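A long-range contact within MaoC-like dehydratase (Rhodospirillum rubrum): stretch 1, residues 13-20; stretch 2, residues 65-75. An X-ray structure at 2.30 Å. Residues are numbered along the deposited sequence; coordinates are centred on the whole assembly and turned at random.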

ATOM      1  N   ARG A  13       1.006 -15.486 -16.667  1.00 42.86           N
ATOM      2  CA  ARG A  13       1.080 -14.042 -16.780  1.00 43.95           C
ATOM      3  C   ARG A  13      -0.301 -13.451 -17.050  1.00 43.53           C
ATOM      4  O   ARG A  13      -1.072 -13.991 -17.840  1.00 41.41           O
ATOM      5  CB  ARG A  13       2.051 -13.666 -17.905  1.00 46.63           C
ATOM      6  CG  ARG A  13       3.515 -13.990 -17.617  1.00 54.49           C
ATOM      7  CD  ARG A  13       4.368 -13.853 -18.878  1.00 68.27           C
ATOM      8  NE  ARG A  13       5.738 -14.336 -18.696  1.00 79.04           N
ATOM      9  CZ  ARG A  13       6.121 -15.607 -18.827  1.00 83.67           C
ATOM     10  NH1 ARG A  13       5.241 -16.547 -19.150  1.00 81.76           N
ATOM     11  NH2 ARG A  13       7.389 -15.940 -18.625  1.00 83.21           N
ATOM     12  N   PHE A  14      -0.606 -12.352 -16.363  1.00 43.00           N
ATOM     13  CA  PHE A  14      -1.882 -11.651 -16.514  1.00 42.47           C
ATOM     14  C   PHE A  14      -1.642 -10.170 -16.765  1.00 43.17           C
ATOM     15  O   PHE A  14      -0.702  -9.576 -16.234  1.00 43.06           O
ATOM     16  CB  PHE A  14      -2.739 -11.809 -15.260  1.00 43.23           C
ATOM     17  CG  PHE A  14      -3.131 -13.219 -14.980  1.00 42.98           C
ATOM     18  CD1 PHE A  14      -4.220 -13.797 -15.628  1.00 43.35           C
ATOM     19  CD2 PHE A  14      -2.355 -14.002 -14.141  1.00 43.73           C
ATOM     20  CE1 PHE A  14      -4.519 -15.142 -15.447  1.00 42.14           C
ATOM     21  CE2 PHE A  14      -2.646 -15.350 -13.956  1.00 44.04           C
ATOM     22  CZ  PHE A  14      -3.730 -15.918 -14.610  1.00 44.70           C
ATOM     23  N   ASP A  15      -2.518  -9.572 -17.559  1.00 42.50           N
ATOM     24  CA  ASP A  15      -2.384  -8.176 -17.896  1.00 41.04           C
ATOM     25  C   ASP A  15      -3.646  -7.393 -17.682  1.00 40.49           C
ATOM     26  O   ASP A  15      -4.731  -7.845 -18.031  1.00 40.86           O
ATOM     27  CB  ASP A  15      -1.896  -8.051 -19.326  1.00 43.66           C
ATOM     28  CG  ASP A  15      -0.501  -7.514 -19.382  1.00 50.52           C
ATOM     29  OD1 ASP A  15      -0.354  -6.273 -19.441  1.00 55.40           O
ATOM     30  OD2 ASP A  15       0.449  -8.325 -19.337  1.00 55.30           O
ATOM     31  N   SER A  16      -3.508  -6.210 -17.103  1.00 37.92           N
ATOM     32  CA  SER A  16      -4.665  -5.375 -16.830  1.00 34.61           C
ATOM     33  C   SER A  16      -4.908  -4.377 -17.955  1.00 33.01           C
ATOM     34  O   SER A  16      -4.093  -4.240 -18.872  1.00 31.68           O
ATOM     35  CB  SER A  16      -4.435  -4.564 -15.543  1.00 31.94           C
ATOM     36  OG  SER A  16      -3.622  -3.415 -15.787  1.00 31.42           O
ATOM     37  N   ALA A  17      -6.060  -3.711 -17.880  1.00 30.34           N
ATOM     38  CA  ALA A  17      -6.379  -2.645 -18.811  1.00 31.38           C
ATOM     39  C   ALA A  17      -5.557  -1.431 -18.293  1.00 33.12           C
ATOM     40  O   ALA A  17      -4.854  -1.512 -17.267  1.00 28.59           O
ATOM     41  CB  ALA A  17      -7.859  -2.336 -18.821  1.00 27.88           C
ATOM     42  N   ARG A  18      -5.673  -0.306 -18.984  1.00 34.87           N
ATOM     43  CA  ARG A  18      -4.883   0.873 -18.682  1.00 34.81           C
ATOM     44  C   ARG A  18      -5.584   1.930 -17.872  1.00 33.98           C
ATOM     45  O   ARG A  18      -6.807   1.967 -17.813  1.00 33.02           O
ATOM     46  CB  ARG A  18      -4.363   1.463 -20.009  1.00 37.59           C
ATOM     47  CG  ARG A  18      -2.902   1.130 -20.349  1.00 40.99           C
ATOM     48  CD  ARG A  18      -2.761   0.202 -21.548  1.00 47.41           C
ATOM     49  NE  ARG A  18      -2.596  -1.199 -21.164  1.00 54.68           N
ATOM     50  CZ  ARG A  18      -1.586  -1.975 -21.562  1.00 56.27           C
ATOM     51  NH1 ARG A  18      -0.634  -1.490 -22.353  1.00 53.14           N
ATOM     52  NH2 ARG A  18      -1.528  -3.243 -21.172  1.00 52.86           N
ATOM     53  N   HIS A  19      -4.800   2.775 -17.221  1.00 32.30           N
ATOM     54  CA  HIS A  19      -5.373   3.851 -16.439  1.00 33.74           C
ATOM     55  C   HIS A  19      -4.468   5.072 -16.571  1.00 33.43           C
ATOM     56  O   HIS A  19      -3.245   4.968 -16.435  1.00 35.00           O
ATOM     57  CB  HIS A  19      -5.515   3.437 -14.969  1.00 34.76           C
ATOM     58  CG  HIS A  19      -5.985   4.536 -14.071  1.00 31.92           C
ATOM     59  ND1 HIS A  19      -7.317   4.824 -13.869  1.00 37.93           N
ATOM     60  CD2 HIS A  19      -5.289   5.415 -13.310  1.00 30.33           C
ATOM     61  CE1 HIS A  19      -7.424   5.828 -13.016  1.00 38.08           C
ATOM     62  NE2 HIS A  19      -6.206   6.207 -12.665  1.00 31.56           N
ATOM     63  N   ARG A  20      -5.068   6.222 -16.873  1.00 31.93           N
ATOM     64  CA  ARG A  20      -4.296   7.451 -17.009  1.00 34.01           C
ATOM     65  C   ARG A  20      -4.296   8.275 -15.711  1.00 31.97           C
ATOM     66  O   ARG A  20      -5.351   8.606 -15.160  1.00 27.72           O
ATOM     67  CB  ARG A  20      -4.836   8.316 -18.157  1.00 35.20           C
ATOM     68  CG  ARG A  20      -3.793   9.274 -18.719  1.00 38.23           C
ATOM     69  CD  ARG A  20      -4.373  10.194 -19.782  1.00 47.15           C
ATOM     70  NE  ARG A  20      -3.368  11.117 -20.304  1.00 42.28           N
ATOM     71  CZ  ARG A  20      -2.401  10.776 -21.150  1.00 48.46           C
ATOM     72  NH1 ARG A  20      -2.304   9.523 -21.582  1.00 43.00           N
ATOM     73  NH2 ARG A  20      -1.522  11.687 -21.557  1.00 46.07           N
HETATM   74  N   MSE A  65      -4.370  -1.843  -7.235  1.00 28.46           N
HETATM   75  CA  MSE A  65      -5.389  -2.778  -6.764  1.00 29.34           C
HETATM   76  C   MSE A  65      -6.642  -2.703  -7.642  1.00 29.86           C
HETATM   77  O   MSE A  65      -7.201  -3.736  -8.006  1.00 29.44           O
HETATM   78  CB  MSE A  65      -5.758  -2.514  -5.303  1.00 29.60           C
HETATM   79  CG  MSE A  65      -6.721  -3.559  -4.753  1.00 34.18           C
HETATM   80 SE   MSE A  65      -5.990  -5.366  -4.871  1.00 43.76          SE
HETATM   81  CE  MSE A  65      -6.894  -6.036  -6.438  1.00 67.37           C
ATOM     82  N   ARG A  66      -7.083  -1.491  -7.979  1.00 26.63           N
ATOM     83  CA  ARG A  66      -8.253  -1.320  -8.847  1.00 27.11           C
ATOM     84  C   ARG A  66      -8.043  -2.061 -10.179  1.00 25.85           C
ATOM     85  O   ARG A  66      -8.914  -2.803 -10.617  1.00 25.85           O
ATOM     86  CB  ARG A  66      -8.511   0.167  -9.124  1.00 27.26           C
ATOM     87  CG  ARG A  66      -9.532   0.421 -10.240  1.00 29.50           C
ATOM     88  CD  ARG A  66      -9.782   1.917 -10.435  1.00 34.48           C
ATOM     89  NE  ARG A  66     -10.855   2.213 -11.387  1.00 41.06           N
ATOM     90  CZ  ARG A  66     -10.727   2.220 -12.714  1.00 50.17           C
ATOM     91  NH1 ARG A  66      -9.559   1.931 -13.279  1.00 46.62           N
ATOM     92  NH2 ARG A  66     -11.773   2.523 -13.481  1.00 47.49           N
ATOM     93  N   LEU A  67      -6.897  -1.859 -10.822  1.00 25.29           N
ATOM     94  CA  LEU A  67      -6.607  -2.541 -12.082  1.00 25.82           C
ATOM     95  C   LEU A  67      -6.584  -4.053 -11.907  1.00 27.90           C
ATOM     96  O   LEU A  67      -7.039  -4.799 -12.778  1.00 26.91           O
ATOM     97  CB  LEU A  67      -5.251  -2.101 -12.630  1.00 25.86           C
ATOM     98  CG  LEU A  67      -5.164  -0.621 -13.014  1.00 28.87           C
ATOM     99  CD1 LEU A  67      -3.763  -0.292 -13.534  1.00 25.90           C
ATOM    100  CD2 LEU A  67      -6.231  -0.318 -14.060  1.00 22.53           C
ATOM    101  N   LEU A  68      -6.024  -4.504 -10.792  1.00 25.84           N
ATOM    102  CA  LEU A  68      -5.948  -5.924 -10.501  1.00 26.53           C
ATOM    103  C   LEU A  68      -7.355  -6.493 -10.337  1.00 28.66           C
ATOM    104  O   LEU A  68      -7.698  -7.535 -10.910  1.00 26.86           O
ATOM    105  CB  LEU A  68      -5.141  -6.147  -9.209  1.00 27.34           C
ATOM    106  CG  LEU A  68      -3.768  -6.864  -9.267  1.00 30.46           C
ATOM    107  CD1 LEU A  68      -2.980  -6.441 -10.497  1.00 26.30           C
ATOM    108  CD2 LEU A  68      -2.980  -6.587  -7.987  1.00 21.97           C
ATOM    109  N   VAL A  69      -8.177  -5.794  -9.566  1.00 26.25           N
ATOM    110  CA  VAL A  69      -9.521  -6.258  -9.299  1.00 29.28           C
ATOM    111  C   VAL A  69     -10.406  -6.270 -10.526  1.00 31.02           C
ATOM    112  O   VAL A  69     -11.108  -7.256 -10.777  1.00 29.74           O
ATOM    113  CB  VAL A  69     -10.187  -5.402  -8.173  1.00 31.08           C
ATOM    114  CG1 VAL A  69     -11.695  -5.599  -8.170  1.00 27.11           C
ATOM    115  CG2 VAL A  69      -9.619  -5.797  -6.818  1.00 30.56           C
ATOM    116  N   THR A  70     -10.345  -5.202 -11.315  1.00 31.38           N
ATOM    117  CA  THR A  70     -11.205  -5.110 -12.479  1.00 31.35           C
ATOM    118  C   THR A  70     -10.713  -5.788 -13.750  1.00 33.93           C
ATOM    119  O   THR A  70     -11.523  -6.167 -14.593  1.00 38.87           O
ATOM    120  CB  THR A  70     -11.606  -3.623 -12.748  1.00 31.52           C
ATOM    121  OG1 THR A  70     -10.437  -2.824 -12.959  1.00 28.75           O
ATOM    122  CG2 THR A  70     -12.396  -3.064 -11.550  1.00 27.62           C
ATOM    123  N   SER A  71      -9.410  -5.992 -13.885  1.00 35.77           N
ATOM    124  CA  SER A  71      -8.912  -6.651 -15.088  1.00 37.57           C
ATOM    125  C   SER A  71      -7.624  -7.458 -14.972  1.00 36.96           C
ATOM    126  O   SER A  71      -7.489  -8.500 -15.616  1.00 39.74           O
ATOM    127  CB  SER A  71      -8.724  -5.616 -16.210  1.00 37.88           C
ATOM    128  OG  SER A  71      -7.920  -4.514 -15.793  1.00 33.01           O
ATOM    129  N   GLY A  72      -6.700  -6.999 -14.134  1.00 37.18           N
ATOM    130  CA  GLY A  72      -5.407  -7.650 -14.019  1.00 37.96           C
ATOM    131  C   GLY A  72      -5.258  -9.033 -13.414  1.00 40.83           C
ATOM    132  O   GLY A  72      -4.441  -9.818 -13.887  1.00 40.90           O
ATOM    133  N   LEU A  73      -6.013  -9.328 -12.359  1.00 41.24           N
ATOM    134  CA  LEU A  73      -5.978 -10.628 -11.709  1.00 44.09           C
ATOM    135  C   LEU A  73      -7.443 -11.036 -11.608  1.00 46.56           C
ATOM    136  O   LEU A  73      -8.195 -10.615 -10.709  1.00 50.57           O
ATOM    137  CB  LEU A  73      -5.313 -10.540 -10.315  1.00 42.36           C
ATOM    138  CG  LEU A  73      -4.300 -11.638  -9.938  1.00 41.14           C
ATOM    139  CD1 LEU A  73      -4.144 -11.652  -8.425  1.00 42.21           C
ATOM    140  CD2 LEU A  73      -4.757 -13.007 -10.422  1.00 39.44           C
ATOM    141  N   PRO A  74      -7.887 -11.861 -12.567  1.00 47.72           N
ATOM    142  CA  PRO A  74      -9.243 -12.380 -12.721  1.00 47.02           C
ATOM    143  C   PRO A  74      -9.725 -13.476 -11.787  1.00 44.89           C
ATOM    144  O   PRO A  74     -10.377 -14.405 -12.239  1.00 45.66           O
ATOM    145  CB  PRO A  74      -9.292 -12.855 -14.173  1.00 48.71           C
ATOM    146  CG  PRO A  74      -7.972 -12.393 -14.788  1.00 48.44           C
ATOM    147  CD  PRO A  74      -7.029 -12.390 -13.638  1.00 48.34           C
ATOM    148  N   LEU A  75      -9.430 -13.347 -10.501  1.00 43.97           N
ATOM    149  CA  LEU A  75      -9.840 -14.353  -9.533  1.00 40.59           C
ATOM    150  C   LEU A  75     -11.343 -14.335  -9.303  1.00 39.96           C
ATOM    151  O   LEU A  75     -11.914 -13.287  -8.998  1.00 40.35           O
ATOM    152  CB  LEU A  75      -9.089 -14.129  -8.220  1.00 37.58           C
ATOM    153  CG  LEU A  75      -7.783 -14.894  -7.918  1.00 36.99           C
ATOM    154  CD1 LEU A  75      -7.114 -15.437  -9.181  1.00 35.35           C
ATOM    155  CD2 LEU A  75      -6.854 -13.961  -7.152  1.00 30.64           C
TER
HETATM  156  O   HOH W   1      -1.946  -7.971 -13.874  1.00 42.77           O
HETATM  157  O   HOH W   2      -6.249 -10.361 -17.160  1.00 46.97           O

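Three residues cover the most surface in this contact: Leu-67 and Phe-14, each with just over 60 Å² covered by the opposing stretch, and Ser-16, with 56 Å². Together they show how an extended segment can lie across the C-terminal end of a helix, the axes of strand 13-15 and helix 65-72 crossing at 103°.

Leu-67 is the helix's main hydrophobic contribution. Its CA-to-CB bond points toward stretch 1, and the m,t rotamer extends the side chain against the loop, where Leu-67 CD2 lies 3.7 Å from Ala-17 O and 3.9 Å from His-19 CB. The same residue also organises the helix end through its carbonyl. Leu-67 O accepts from Ser-71 N at 2.9 Å and from Gly-72 N at 2.6 Å, the second bond belonging to the wider pi-type turn, and Ser-71 OG donates to Leu-67 O at 3.2 Å. With its proton so committed, Ser-71 OG is free to accept, and Ala-17 N donates to it at 2.9 Å with a nearly straight N-H...O angle of 176°. One serine thus ties the loop backbone to the helix backbone.

Ser-16 sits at the nearest CA pair, its CA 3.7 Å from Gly-72 CA. Glycine eases this approach: an ideal CB on Gly-72 would stand 3.2 Å from Ser-16 CB, a tight fit. Ser-16 itself, in the p rotamer, turns its hydroxyl back on its own stretch, where Ser-16 OG donates to Ala-17 O at 2.7 Å, while its OG also packs 3.8 Å from Leu-67 CB. With a further partner elsewhere in the structure, this buried hydroxyl is satisfied without a direct hydrogen bond to the helix.

Phe-14 covers the end of the helix and the turn that follows. Its CA-to-CB bond points toward stretch 2 and Phe-14 CB comes within 3.0 Å of Gly-72 O, a snug approach, and the m rotamer carries the ring to Pro-74, with Phe-14 CD1 3.7 Å from Pro-74 CD. This is an apolar contact just beyond Leu-73, the first residue to leave helical geometry.

Water completes the backbone match. One water donates to both Asp-15 O and Ser-71 O, at 3.1 and 2.7 Å, bridging two carbonyl oxygens that lie 3.7 Å apart and cannot bond to each other directly.

The rules to read here are compact: glycine at the nearest CA pair, a leucine against the loop, an aromatic against the turn, and a single well-aligned direct hydrogen bond, from Ala-17 N to Ser-71 OG.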